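Local coordinates for protein sulfatase (Bacteroides fragilis CAG:558, PDB 6USS) that probably hydrolyses aryl sulfate esters at a calcium-binding active site, here studied with its catalytic residue replaced, at residues T55-T58 with H59-V63; L243-A246 with K247-N250; V362-P365 with G366-P370; I405-I408 with P409-Q413. The protein carries 1 engineered substitution. All coordinates share one frame; numbering follows the deposited sequence.

Contact 1: residues T55-T58 with H59-V63; sequences TQKT and HYNEV
T58 and N61 grip each other in a local capping contact on the protein surface, where the loop after strand 35-41 runs into the short helix 59-63. Two bonds pointing in opposite senses hold the pair. The backbone N of T58 donates to N61 OD1 over 2.9 Å, almost straight at 171°. In return the backbone N of N61 donates to T58 OG1 at 3.1 Å. The threonine hydroxyl can receive that bond because it is tucked between its own backbone N and carbonyl carbon (chi1 65°), which turns it toward the first turn of the helix. The carbonyl of T58 is used as well: E62 N reaches T58 O at 3.1 Å, the first regular helical bond.

N61 OD1 has a second donor, a water 2.9 Å away that also donates to Q56 O and so ties the approaching loop to the cap. Beside this, the extended side chain of K57 lays its CG 3.5 Å from N61 CB and carries on to the carboxylate of E62, whose side chain bends at chi2. There K57 NZ meets E62 OE1 in a salt bridge of 3.1 Å, coming from above the carboxylate plane, 50° out of it.

Further bonds join T58 OG1 to Q47 OE1 and N61 ND2 to T49 O, so the cap is fixed to an earlier part of the same loop while the salt bridge lies on its exposed side. Side chain and backbone of residues N-cap and N3 exchanging bonds in this reciprocal way are the signature of the capping box.

Contact 2: residues L243-A246 with K247-N250; sequences LNHA and KEYN
The C-terminal turn of helix 231-247, which leads through a short loop into the sheet strand 253-258, brings H245 and A246 against E248 and Y249 at the interface with the second subunit. Over this last turn the backbone bonding changes its spacing. K247 N still makes the bond to the residue four back, L243 O, at 3.0 Å, with a weak second one to N244 O. After it the spacing drops to three: E248 N donates to H245 O at 3.0 Å and Y249 N to A246 O at 3.1 Å. In both of these the donor stands well above the carbonyl plane.

Of the side chains, H245 and Y249 come together obliquely, their planes at 56° and their ring centroids 5.6 Å apart. H245 CD2 lies 4.0 Å from Y249 CZ. Their polar ends share one outside partner: H245 NE2 and Y249 OH both bond to E176 OE2 of the second subunit, which links the pair across the interface. The tyrosine ring also meets H159 of its own chain edge-to-face.

E248 lays the foot of its side chain against the turn, CB 3.2 Å from H245 O. With Y249 CG anti to the tyrosine's own carbonyl carbon (chi1 -58°), the ring lies under the H245 carbonyl, and H245 O stands 4.3 Å above its centre.

Contact 3: residues V362-P365 with G366-P370; sequences VRWP and GVVKP
G366 comes directly after P365 at the bend that turns the chain leaving strand 357-363 back on itself. Its phi is positive, 90°, and at these backbone angles a CB would be jammed against P365 O, which explains the glycine. V367 then closes the turn, its backbone N donating to W364 O at 3.0 Å.

The side chain of V367 is laid over the indole of W364. V367 CB stands 3.5 Å from the centroid of the five-membered ring, only 6° off its normal, a CH-pi contact. With one methyl trans to the backbone N and the other trans to the carbonyl carbon, the valine spreads its branches along the ring system: CG2 sits 3.3 Å from W364 NE1, while CG1 covers the six-membered half. Residues W364 to V367 thus form a type II beta turn with proline and glycine at its two corners. It starts the connection between strands 357-363 and 372-374 of the central sheet, each of which pairs with strand 77-83.

V368 adds a second bond to the same acceptor, its N meeting W364 O at 3.0 Å in the carbonyl plane and essentially straight (178°), so that two donors grip one oxygen. Its side chain packs with CG2 3.8 Å from W364 CB and CG1 at 3.8 Å from V362 O. A water bridges the mouth of the turn, donating to V368 O and accepting from W364 N. The K369 chain, bent at chi2, brings NZ back to G366 O in a weak bond, and the lysine carbonyl bonds T372 OG1 as the next strand begins.

Contact 4: residues I405-I408 with P409-Q413; sequences ISFI and PLLKQ
The start of helix 408-412 is built on F407 as N-cap, with its carbonyl receiving the first turn of the helix. L411 N donates to F407 O at 3.1 Å in the carbonyl plane, and L410 N adds a weak bond of 2.8 Å to the same oxygen. The next step follows regularly, K412 N to I408 O at 3.0 Å. P409 falls in this first turn, where its lack of an N-H costs the helix no bond, and its CD packs on I408 CB.

Just ahead, S406 shapes the entry. Its hydroxyl accepts from I408 N at 3.3 Å with an angle of 163°, an ST turn, and S406 OG is also bonded to E389 OE1 of helix 383-390. The loop is thereby pinned to that neighbouring helix at the point where the new one begins.

F407 holds its ring between its backbone N and carbonyl carbon (chi1 49°), which carries it alongside the helix. There L411 CD1 lies at the ring edge, in its plane, 3.9 Å from F407 CD1. F407 CB, nearer the backbone, touches L410 CD1 at 3.8 Å. From the other residue of the entry, I408 CD1 approaches the same L411 methyl to 4.0 Å, so that L411 is met by both F407 and I408. The second branch of I408 runs beside the lysine, CG2 being 3.7 Å from K412 CD. Beyond, the F407 ring meets that of F383 edge-to-face, and M360 of strand 357-363 touches it too.

Contacts 3 and 4 touch, their centres 12 Å apart. V368 CG2 lies 3.5 Å from L411 O, and W364 CZ3 lies 3.9 Å from L411 CD1, so the helix of contact 4 packs on the turn of contact 3. Contact 2 comes within about 10 Å of contact 3 at the nearest atoms, whereas contacts 1 and 2 have centres 40 Å apart. All four lie away from the calcium site of D42, D43, the engineered C88, D322 and N323. One tie is through the sheet: strand 357-363 of contact 3 pairs with strand 315-321, which runs directly into D322. Another is the loop of contact 1, which follows strand 35-41 and its successors D42 and D43.

Contact 1: residues T55-T58 with H59-V63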
loop_
_atom_site.group_PDB
_atom_site.type_symbol
_atom_site.label_atom_id
_atom_site.label_comp_id
_atom_site.label_asym_id
_atom_site.label_seq_id
_atom_site.Cartn_x
_atom_site.Cartn_y
_atom_site.Cartn_z
ATOM N N THR A 55 5.046 40.357 13.475
ATOM C CA THR A 55 5.437 40.955 14.753
ATOM C C THR A 55 4.337 41.814 15.377
ATOM O O THR A 55 4.524 42.301 16.498
ATOM C CB THR A 55 6.695 41.818 14.604
ATOM O OG1 THR A 55 6.441 42.864 13.659
ATOM C CG2 THR A 55 7.872 40.987 14.134
ATOM N N GLN A 56 3.215 42.031 14.684
ATOM C CA GLN A 56 2.047 42.642 15.304
ATOM C C GLN A 56 0.781 41.914 14.862
ATOM O O GLN A 56 0.675 41.470 13.715
ATOM C CB GLN A 56 1.964 44.146 14.985
ATOM C CG GLN A 56 1.858 44.521 13.509
ATOM C CD GLN A 56 2.639 45.814 13.141
ATOM O OE1 GLN A 56 3.867 45.894 13.317
ATOM N NE2 GLN A 56 1.922 46.815 12.618
ATOM N N LYS A 57 -0.156 41.765 15.802
ATOM C CA LYS A 57 -1.447 41.147 15.529
ATOM C C LYS A 57 -2.189 41.908 14.427
ATOM O O LYS A 57 -2.192 43.142 14.404
ATOM C CB LYS A 57 -2.263 41.135 16.824
ATOM C CG LYS A 57 -3.349 40.086 16.901
ATOM C CD LYS A 57 -3.896 39.917 18.329
ATOM C CE LYS A 57 -4.857 38.710 18.412
ATOM N NZ LYS A 57 -5.777 38.745 19.593
ATOM N N THR A 58 -2.819 41.177 13.498
ATOM C CA THR A 58 -3.583 41.810 12.426
ATOM C C THR A 58 -5.072 41.755 12.721
ATOM O O THR A 58 -5.526 41.122 13.675
ATOM C CB THR A 58 -3.350 41.151 11.068
ATOM O OG1 THR A 58 -3.858 39.811 11.115
ATOM C CG2 THR A 58 -1.890 41.179 10.684
ATOM N N HIS A 59 -5.848 42.419 11.863
ATOM C CA HIS A 59 -7.296 42.314 11.985
ATOM C C HIS A 59 -7.772 40.893 11.706
ATOM O O HIS A 59 -8.701 40.406 12.375
ATOM C CB HIS A 59 -7.999 43.296 11.052
ATOM C CG HIS A 59 -9.492 43.182 11.097
ATOM N ND1 HIS A 59 -10.218 43.374 12.259
ATOM C CD2 HIS A 59 -10.394 42.845 10.143
ATOM C CE1 HIS A 59 -11.503 43.182 12.009
ATOM N NE2 HIS A 59 -11.636 42.855 10.736
ATOM N N TYR A 60 -7.147 40.206 10.739
ATOM C CA TYR A 60 -7.474 38.799 10.525
ATOM C C TYR A 60 -7.248 37.989 11.788
ATOM O O TYR A 60 -8.083 37.152 12.149
ATOM C CB TYR A 60 -6.647 38.221 9.387
ATOM C CG TYR A 60 -7.075 38.726 8.035
ATOM C CD1 TYR A 60 -8.413 38.701 7.660
ATOM C CD2 TYR A 60 -6.151 39.238 7.137
ATOM C CE1 TYR A 60 -8.823 39.153 6.416
ATOM C CE2 TYR A 60 -6.554 39.696 5.878
ATOM C CZ TYR A 60 -7.895 39.643 5.534
ATOM O OH TYR A 60 -8.317 40.093 4.321
ATOM N N ASN A 61 -6.125 38.221 12.478
ATOM C CA ASN A 61 -5.885 37.515 13.732
ATOM C C ASN A 61 -7.017 37.754 14.706
ATOM O O ASN A 61 -7.455 36.829 15.399
ATOM C CB ASN A 61 -4.568 37.953 14.363
ATOM C CG ASN A 61 -3.378 37.618 13.510
ATOM O OD1 ASN A 61 -2.396 38.351 13.481
ATOM N ND2 ASN A 61 -3.458 36.506 12.807
ATOM N N GLU A 62 -7.520 38.988 14.762
ATOM C CA GLU A 62 -8.623 39.279 15.669
ATOM C C GLU A 62 -9.879 38.499 15.287
ATOM O O GLU A 62 -10.621 38.053 16.169
ATOM C CB GLU A 62 -8.911 40.786 15.710
ATOM C CG GLU A 62 -7.766 41.691 16.200
ATOM C CD GLU A 62 -7.394 41.497 17.677
ATOM O OE1 GLU A 62 -7.913 40.565 18.340
ATOM O OE2 GLU A 62 -6.565 42.288 18.179
ATOM N N VAL A 63 -10.139 38.307 13.990
ATOM C CA VAL A 63 -11.434 37.726 13.617
ATOM C C VAL A 63 -11.426 36.190 13.555
ATOM O O VAL A 63 -12.433 35.559 13.889
ATOM C CB VAL A 63 -11.966 38.331 12.292
ATOM C CG1 VAL A 63 -11.929 39.833 12.344
ATOM C CG2 VAL A 63 -11.216 37.815 11.055
HETATM O O HOH W 1 0.358 38.537 12.602
#

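Contact 2: residues L243-A246 with K247-N250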
loop_
_atom_site.group_PDB
_atom_site.type_symbol
_atom_site.label_atom_id
_atom_site.label_comp_id
_atom_site.label_asym_id
_atom_site.label_seq_id
_atom_site.Cartn_x
_atom_site.Cartn_y
_atom_site.Cartn_z
ATOM N N LEU A 243 -5.358 5.757 13.773
ATOM C CA LEU A 243 -4.424 5.878 14.886
ATOM C C LEU A 243 -4.705 4.840 15.971
ATOM O O LEU A 243 -3.767 4.276 16.555
ATOM C CB LEU A 243 -4.503 7.289 15.469
ATOM C CG LEU A 243 -3.810 8.405 14.694
ATOM C CD1 LEU A 243 -3.954 9.740 15.420
ATOM C CD2 LEU A 243 -2.345 8.071 14.494
ATOM N N ASN A 244 -5.983 4.576 16.261
ATOM C CA ASN A 244 -6.298 3.481 17.171
ATOM C C ASN A 244 -5.763 2.156 16.628
ATOM O O ASN A 244 -5.111 1.400 17.354
ATOM C CB ASN A 244 -7.801 3.438 17.427
ATOM C CG ASN A 244 -8.267 4.596 18.315
ATOM O OD1 ASN A 244 -7.559 5.008 19.241
ATOM N ND2 ASN A 244 -9.445 5.137 18.025
ATOM N N HIS A 245 -5.973 1.889 15.337
ATOM C CA HIS A 245 -5.398 0.698 14.720
ATOM C C HIS A 245 -3.877 0.698 14.839
ATOM O O HIS A 245 -3.271 -0.348 15.108
ATOM C CB HIS A 245 -5.832 0.612 13.251
ATOM C CG HIS A 245 -5.957 -0.784 12.724
ATOM N ND1 HIS A 245 -6.921 -1.145 11.804
ATOM C CD2 HIS A 245 -5.237 -1.906 12.974
ATOM C CE1 HIS A 245 -6.797 -2.433 11.524
ATOM N NE2 HIS A 245 -5.782 -2.919 12.220
ATOM N N ALA A 246 -3.243 1.868 14.672
ATOM C CA ALA A 246 -1.784 1.950 14.761
ATOM C C ALA A 246 -1.271 1.614 16.162
ATOM O O ALA A 246 -0.139 1.134 16.312
ATOM C CB ALA A 246 -1.305 3.338 14.347
ATOM N N LYS A 247 -2.081 1.851 17.194
ATOM C CA LYS A 247 -1.676 1.457 18.535
ATOM C C LYS A 247 -1.492 -0.059 18.655
ATOM O O LYS A 247 -0.734 -0.512 19.518
ATOM C CB LYS A 247 -2.701 1.967 19.545
ATOM C CG LYS A 247 -2.364 3.288 20.180
ATOM C CD LYS A 247 -3.195 3.495 21.444
ATOM C CE LYS A 247 -2.300 3.848 22.658
ATOM N NZ LYS A 247 -3.017 3.745 23.987
ATOM N N GLU A 248 -2.144 -0.851 17.793
ATOM C CA GLU A 248 -1.992 -2.308 17.811
ATOM C C GLU A 248 -0.612 -2.768 17.353
ATOM O O GLU A 248 -0.197 -3.883 17.694
ATOM C CB GLU A 248 -3.028 -2.973 16.899
ATOM C CG GLU A 248 -4.481 -2.806 17.307
ATOM C CD GLU A 248 -4.833 -3.558 18.565
ATOM O OE1 GLU A 248 -4.144 -4.555 18.893
ATOM O OE2 GLU A 248 -5.797 -3.138 19.234
ATOM N N TYR A 249 0.090 -1.970 16.552
ATOM C CA TYR A 249 1.348 -2.397 15.961
ATOM C C TYR A 249 2.509 -1.854 16.771
ATOM O O TYR A 249 2.530 -0.668 17.124
ATOM C CB TYR A 249 1.472 -1.898 14.529
ATOM C CG TYR A 249 0.386 -2.331 13.587
ATOM C CD1 TYR A 249 -0.477 -3.384 13.892
ATOM C CD2 TYR A 249 0.249 -1.696 12.356
ATOM C CE1 TYR A 249 -1.470 -3.776 12.981
ATOM C CE2 TYR A 249 -0.708 -2.080 11.448
ATOM C CZ TYR A 249 -1.570 -3.108 11.753
ATOM O OH TYR A 249 -2.526 -3.441 10.822
ATOM N N ASN A 250 3.492 -2.714 17.042
ATOM C CA ASN A 250 4.647 -2.285 17.827
ATOM C C ASN A 250 5.713 -1.678 16.903
ATOM O O ASN A 250 6.790 -2.234 16.664
ATOM C CB ASN A 250 5.194 -3.432 18.663
ATOM C CG ASN A 250 6.443 -3.029 19.412
ATOM O OD1 ASN A 250 6.516 -1.926 19.965
ATOM N ND2 ASN A 250 7.458 -3.888 19.383
#

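Contact 3: residues V362-P365 with G366-P370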
loop_
_atom_site.group_PDB
_atom_site.type_symbol
_atom_site.label_atom_id
_atom_site.label_comp_id
_atom_site.label_asym_id
_atom_site.label_seq_id
_atom_site.Cartn_x
_atom_site.Cartn_y
_atom_site.Cartn_z
ATOM N N VAL A 362 6.076 23.607 14.984
ATOM C CA VAL A 362 6.594 22.290 15.317
ATOM C C VAL A 362 6.558 22.116 16.826
ATOM O O VAL A 362 7.121 22.934 17.570
ATOM C CB VAL A 362 8.012 22.067 14.776
ATOM C CG1 VAL A 362 8.609 20.808 15.386
ATOM C CG2 VAL A 362 7.997 21.991 13.251
ATOM N N ARG A 363 5.876 21.068 17.273
ATOM C CA ARG A 363 5.970 20.590 18.639
ATOM C C ARG A 363 6.822 19.340 18.599
ATOM O O ARG A 363 6.686 18.520 17.688
ATOM C CB ARG A 363 4.594 20.286 19.242
ATOM C CG ARG A 363 4.629 19.921 20.736
ATOM C CD ARG A 363 3.225 19.810 21.345
ATOM N NE ARG A 363 2.526 18.583 20.966
ATOM C CZ ARG A 363 1.225 18.356 21.172
ATOM N NH1 ARG A 363 0.467 19.273 21.763
ATOM N NH2 ARG A 363 0.680 17.202 20.792
ATOM N N TRP A 364 7.725 19.223 19.553
ATOM C CA TRP A 364 8.657 18.110 19.670
ATOM C C TRP A 364 9.079 18.077 21.135
ATOM O O TRP A 364 10.127 18.635 21.497
ATOM C CB TRP A 364 9.841 18.314 18.722
ATOM C CG TRP A 364 10.782 17.146 18.605
ATOM C CD1 TRP A 364 10.728 15.971 19.293
ATOM C CD2 TRP A 364 11.919 17.051 17.739
ATOM N NE1 TRP A 364 11.760 15.143 18.905
ATOM C CE2 TRP A 364 12.506 15.785 17.953
ATOM C CE3 TRP A 364 12.493 17.908 16.794
ATOM C CZ2 TRP A 364 13.644 15.364 17.270
ATOM C CZ3 TRP A 364 13.617 17.482 16.105
ATOM C CH2 TRP A 364 14.180 16.218 16.348
ATOM N N PRO A 365 8.262 17.484 22.007
ATOM C CA PRO A 365 8.498 17.609 23.456
ATOM C C PRO A 365 9.847 17.030 23.869
ATOM O O PRO A 365 10.233 15.937 23.446
ATOM C CB PRO A 365 7.329 16.828 24.072
ATOM C CG PRO A 365 6.287 16.747 22.975
ATOM C CD PRO A 365 7.052 16.700 21.695
ATOM N N GLY A 366 10.571 17.787 24.691
ATOM C CA GLY A 366 11.900 17.415 25.122
ATOM C C GLY A 366 13.035 17.904 24.238
ATOM O O GLY A 366 14.198 17.897 24.677
ATOM N N VAL A 367 12.737 18.314 23.011
ATOM C CA VAL A 367 13.739 18.743 22.047
ATOM C C VAL A 367 13.561 20.213 21.697
ATOM O O VAL A 367 14.515 20.992 21.720
ATOM C CB VAL A 367 13.679 17.864 20.777
ATOM C CG1 VAL A 367 14.671 18.362 19.712
ATOM C CG2 VAL A 367 13.904 16.384 21.142
ATOM N N VAL A 368 12.340 20.607 21.374
ATOM C CA VAL A 368 12.035 21.959 20.929
ATOM C C VAL A 368 11.522 22.746 22.132
ATOM O O VAL A 368 10.629 22.282 22.857
ATOM C CB VAL A 368 11.038 21.928 19.756
ATOM C CG1 VAL A 368 10.319 23.266 19.566
ATOM C CG2 VAL A 368 11.782 21.530 18.494
ATOM N N LYS A 369 12.122 23.908 22.377
ATOM C CA LYS A 369 11.775 24.666 23.561
ATOM C C LYS A 369 10.438 25.365 23.345
ATOM O O LYS A 369 10.240 26.010 22.307
ATOM C CB LYS A 369 12.893 25.642 23.905
ATOM C CG LYS A 369 14.176 24.916 24.417
ATOM C CD LYS A 369 13.845 23.631 25.268
ATOM C CE LYS A 369 14.806 22.441 25.027
ATOM N NZ LYS A 369 14.393 21.179 25.744
ATOM N N PRO A 370 9.492 25.228 24.270
ATOM C CA PRO A 370 8.118 25.678 24.003
ATOM C C PRO A 370 8.003 27.196 23.928
ATOM O O PRO A 370 8.843 27.947 24.427
ATOM C CB PRO A 370 7.302 25.115 25.185
ATOM C CG PRO A 370 8.284 24.822 26.239
ATOM C CD PRO A 370 9.618 24.534 25.562
HETATM O O HOH W 2 8.174 21.605 21.781
#

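Contact 4: residues I405-I408 with P409-Q413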
loop_
_atom_site.group_PDB
_atom_site.type_symbol
_atom_site.label_atom_id
_atom_site.label_comp_id
_atom_site.label_asym_id
_atom_site.label_seq_id
_atom_site.Cartn_x
_atom_site.Cartn_y
_atom_site.Cartn_z
ATOM N N ILE A 405 17.229 20.992 2.674
ATOM C CA ILE A 405 18.259 21.069 3.706
ATOM C C ILE A 405 17.572 20.926 5.057
ATOM O O ILE A 405 16.633 21.672 5.358
ATOM C CB ILE A 405 19.041 22.398 3.645
ATOM C CG1 ILE A 405 19.664 22.623 2.269
ATOM C CG2 ILE A 405 20.128 22.397 4.689
ATOM C CD1 ILE A 405 20.726 21.591 1.912
ATOM N N SER A 406 18.035 19.979 5.863
ATOM C CA SER A 406 17.426 19.750 7.167
ATOM C C SER A 406 17.363 21.038 7.983
ATOM O O SER A 406 18.328 21.808 8.025
ATOM C CB SER A 406 18.202 18.691 7.928
ATOM O OG SER A 406 17.534 18.405 9.127
ATOM N N PHE A 407 16.204 21.302 8.593
ATOM C CA PHE A 407 16.072 22.415 9.514
ATOM C C PHE A 407 16.092 21.952 10.962
ATOM O O PHE A 407 15.760 22.733 11.859
ATOM C CB PHE A 407 14.807 23.241 9.228
ATOM C CG PHE A 407 13.525 22.436 9.072
ATOM C CD1 PHE A 407 12.877 21.894 10.180
ATOM C CD2 PHE A 407 12.933 22.282 7.820
ATOM C CE1 PHE A 407 11.687 21.162 10.044
ATOM C CE2 PHE A 407 11.733 21.553 7.675
ATOM C CZ PHE A 407 11.109 20.994 8.793
ATOM N N ILE A 408 16.484 20.705 11.210
ATOM C CA ILE A 408 16.655 20.200 12.572
ATOM C C ILE A 408 17.615 21.114 13.338
ATOM O O ILE A 408 17.405 21.341 14.543
ATOM C CB ILE A 408 17.136 18.734 12.573
ATOM C CG1 ILE A 408 15.975 17.753 12.414
ATOM C CG2 ILE A 408 17.768 18.366 13.897
ATOM C CD1 ILE A 408 14.950 18.134 11.399
ATOM N N PRO A 409 18.671 21.665 12.721
ATOM C CA PRO A 409 19.501 22.629 13.469
ATOM C C PRO A 409 18.750 23.877 13.898
ATOM O O PRO A 409 19.154 24.506 14.883
ATOM C CB PRO A 409 20.648 22.956 12.497
ATOM C CG PRO A 409 20.794 21.739 11.703
ATOM C CD PRO A 409 19.380 21.195 11.511
ATOM N N LEU A 410 17.673 24.265 13.208
ATOM C CA LEU A 410 16.853 25.353 13.729
ATOM C C LEU A 410 16.001 24.879 14.892
ATOM O O LEU A 410 15.806 25.618 15.863
ATOM C CB LEU A 410 15.975 25.938 12.625
ATOM C CG LEU A 410 16.745 26.485 11.424
ATOM C CD1 LEU A 410 15.816 26.744 10.241
ATOM C CD2 LEU A 410 17.499 27.739 11.823
ATOM N N LEU A 411 15.511 23.642 14.827
ATOM C CA LEU A 411 14.674 23.127 15.908
ATOM C C LEU A 411 15.463 22.987 17.207
ATOM O O LEU A 411 14.916 23.173 18.299
ATOM C CB LEU A 411 14.069 21.788 15.505
ATOM C CG LEU A 411 13.095 21.893 14.338
ATOM C CD1 LEU A 411 12.773 20.498 13.835
ATOM C CD2 LEU A 411 11.827 22.641 14.738
ATOM N N LYS A 412 16.750 22.667 17.108
ATOM C CA LYS A 412 17.589 22.438 18.274
ATOM C C LYS A 412 18.523 23.609 18.591
ATOM O O LYS A 412 19.272 23.528 19.568
ATOM C CB LYS A 412 18.388 21.149 18.067
ATOM C CG LYS A 412 17.515 19.913 17.828
ATOM C CD LYS A 412 18.384 18.703 17.507
ATOM C CE LYS A 412 18.155 17.564 18.489
ATOM N NZ LYS A 412 19.140 16.463 18.301
ATOM N N GLN A 413 18.475 24.701 17.810
ATOM C CA GLN A 413 19.369 25.857 17.973
ATOM C C GLN A 413 20.834 25.428 18.028
ATOM O O GLN A 413 21.593 25.836 18.903
ATOM C CB GLN A 413 19.008 26.681 19.210
ATOM C CG GLN A 413 17.555 27.158 19.265
ATOM C CD GLN A 413 17.369 28.404 20.132
ATOM O OE1 GLN A 413 17.768 29.514 19.752
ATOM N NE2 GLN A 413 16.765 28.221 21.305
#